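Local coordinates for protein alpha-1,3-glucanase (PDB 7C7D) that probably hydrolyses alpha-1,3-glucan from within the chain, as an endo-acting glycosidase of family GH87 and a calcium-binding, thermostable enzyme, at residues A[88-93]-A[457-462]. Residues are numbered along the deposited sequence; the frame is centred on the assembly and turned at random.
With CA (calcium ion), chain C.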
loop_
_atom_site.group_PDB
_atom_site.type_symbol
_atom_site.label_atom_id
_atom_site.label_comp_id
_atom_site.label_asym_id
_atom_site.label_seq_id
_atom_site.Cartn_x
_atom_site.Cartn_y
_atom_site.Cartn_z
ATOM N N SER A 88 6.212 -8.271 -7.530
ATOM C CA SER A 88 7.332 -7.585 -6.899
ATOM C C SER A 88 8.588 -7.806 -7.735
ATOM O O SER A 88 8.901 -8.937 -8.116
ATOM C CB SER A 88 7.522 -8.160 -5.495
ATOM O OG SER A 88 8.462 -7.410 -4.747
ATOM N N GLY A 89 9.303 -6.722 -8.042
ATOM C CA GLY A 89 10.448 -6.828 -8.925
ATOM C C GLY A 89 10.115 -7.075 -10.377
ATOM O O GLY A 89 11.034 -7.275 -11.180
ATOM N N ARG A 90 8.831 -7.087 -10.736
ATOM C CA ARG A 90 8.359 -7.358 -12.091
ATOM C C ARG A 90 8.718 -8.757 -12.566
ATOM O O ARG A 90 8.713 -9.017 -13.772
ATOM C CB ARG A 90 8.813 -6.297 -13.102
ATOM C CG ARG A 90 8.650 -4.881 -12.610
ATOM C CD ARG A 90 7.205 -4.549 -12.205
ATOM N NE ARG A 90 7.179 -3.161 -11.759
ATOM C CZ ARG A 90 6.204 -2.290 -11.976
ATOM N NH1 ARG A 90 5.086 -2.656 -12.599
ATOM N NH2 ARG A 90 6.364 -1.036 -11.570
ATOM N N GLN A 91 9.040 -9.652 -11.632
ATOM C CA GLN A 91 9.461 -11.005 -11.958
ATOM C C GLN A 91 8.872 -11.973 -10.945
ATOM O O GLN A 91 8.620 -11.615 -9.794
ATOM C CB GLN A 91 10.984 -11.141 -11.940
ATOM C CG GLN A 91 11.681 -10.296 -12.971
ATOM C CD GLN A 91 13.143 -10.150 -12.650
ATOM O OE1 GLN A 91 13.959 -10.969 -13.055
ATOM N NE2 GLN A 91 13.481 -9.113 -11.891
ATOM N N ALA A 92 8.668 -13.210 -11.386
ATOM C CA ALA A 92 8.148 -14.270 -10.536
ATOM C C ALA A 92 8.603 -15.591 -11.141
ATOM O O ALA A 92 9.265 -15.620 -12.181
ATOM C CB ALA A 92 6.619 -14.181 -10.430
ATOM N N VAL A 93 8.236 -16.693 -10.494
ATOM C CA VAL A 93 8.638 -18.023 -10.943
ATOM C C VAL A 93 7.389 -18.877 -11.097
ATOM O O VAL A 93 6.668 -19.113 -10.119
ATOM C CB VAL A 93 9.634 -18.681 -9.976
ATOM C CG1 VAL A 93 9.988 -20.069 -10.462
ATOM C CG2 VAL A 93 10.899 -17.829 -9.844
ATOM N N LEU A 457 11.727 5.533 -3.755
ATOM C CA LEU A 457 10.759 5.151 -4.783
ATOM C C LEU A 457 11.478 4.274 -5.796
ATOM O O LEU A 457 12.393 4.747 -6.486
ATOM C CB LEU A 457 10.199 6.389 -5.479
ATOM C CG LEU A 457 9.677 7.496 -4.559
ATOM C CD1 LEU A 457 9.181 8.683 -5.369
ATOM C CD2 LEU A 457 8.577 6.973 -3.650
ATOM N N VAL A 458 11.079 3.004 -5.881
ATOM C CA VAL A 458 11.801 1.991 -6.648
ATOM C C VAL A 458 10.870 1.433 -7.723
ATOM O O VAL A 458 9.806 0.883 -7.405
ATOM C CB VAL A 458 12.307 0.862 -5.738
ATOM C CG1 VAL A 458 13.087 -0.164 -6.549
ATOM C CG2 VAL A 458 13.159 1.425 -4.596
ATOM N N ARG A 459 11.259 1.572 -8.989
ATOM C CA ARG A 459 10.462 1.061 -10.106
ATOM C C ARG A 459 9.030 1.602 -10.063
ATOM O O ARG A 459 8.055 0.859 -10.213
ATOM C CB ARG A 459 10.484 -0.473 -10.172
ATOM C CG ARG A 459 11.880 -1.063 -10.430
ATOM C CD ARG A 459 11.864 -2.604 -10.488
ATOM N NE ARG A 459 11.302 -3.150 -9.256
ATOM C CZ ARG A 459 12.004 -3.393 -8.152
ATOM N NH1 ARG A 459 13.319 -3.217 -8.144
ATOM N NH2 ARG A 459 11.394 -3.804 -7.050
ATOM N N THR A 460 8.909 2.914 -9.856
ATOM C CA THR A 460 7.624 3.597 -9.827
ATOM C C THR A 460 7.486 4.547 -11.010
ATOM O O THR A 460 8.478 5.026 -11.573
ATOM C CB THR A 460 7.380 4.342 -8.499
ATOM O OG1 THR A 460 8.238 5.489 -8.383
ATOM C CG2 THR A 460 7.558 3.408 -7.302
ATOM N N GLY A 461 6.235 4.839 -11.352
ATOM C CA GLY A 461 5.859 5.500 -12.583
ATOM C C GLY A 461 5.395 4.495 -13.628
ATOM O O GLY A 461 5.705 3.302 -13.573
ATOM N N ALA A 462 4.629 4.986 -14.602
ATOM C CA ALA A 462 3.981 4.082 -15.551
ATOM C C ALA A 462 3.331 4.882 -16.669
ATOM O O ALA A 462 2.962 6.045 -16.490
ATOM C CB ALA A 462 2.912 3.222 -14.870
HETATM CA CA CA C . 9.190 -11.237 -7.526
#
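Arg-90 and Gly-89 meet Arg-459 in a small polar contact between two domains. Residues 88-91 form a calcium-binding turn of the N-terminal beta-sandwich-like domain, leading into strand 92-95. Residues 457-462 turn out of strand 449-458 of the right-handed parallel beta-helix, a fold of the pectate lyase-like clan. One direct hydrogen bond joins the segments. Arg-90 NH2 gives it to Arg-459 O over 2.9 Å, with a bent N-H...O angle of 140°. The oxygen lies at the guanidinium edge, in its plane. The Arg-90 side chain folds at its second torsion (chi2 -57°) and then runs extended across to the beta-helix. The same NH2 also bonds Thr-425 O, and NH1 bonds Ser-85 O in its own domain.

Gly-89 CA lies over one face of the Arg-459 guanidinium, 3.7 Å from Arg-459 NH2. Val-458 CG1 packs on the opposite face, offset toward the rim. The two arginines carry like charges, and Arg-90 NE lies 4.8 Å from Arg-459 NE. Asp-424 of the beta-helix forms salt bridges with both through OD1, while its OD2 accepts the Gly-89 N-H.

Calcium binds the turn on the other side. Ser-88 O and Gln-91 O each bind it at 2.4 Å, and Glu-63, Glu-65 and Asp-191 complete the protein ligands. Gln-91 NE2 braces the turn with a nearly straight bond to Gly-89 O, 3.1 Å long.

With an alanine here instead of Arg-90, Arg-459 O, Thr-425 O and Ser-85 O would probably each lose a donor, and Asp-424 one of its arginine partners. The chemistry implies an interface in which a shared carboxylate probably offsets the paired positive charges, while calcium probably helps to fix the turn that carries Arg-90.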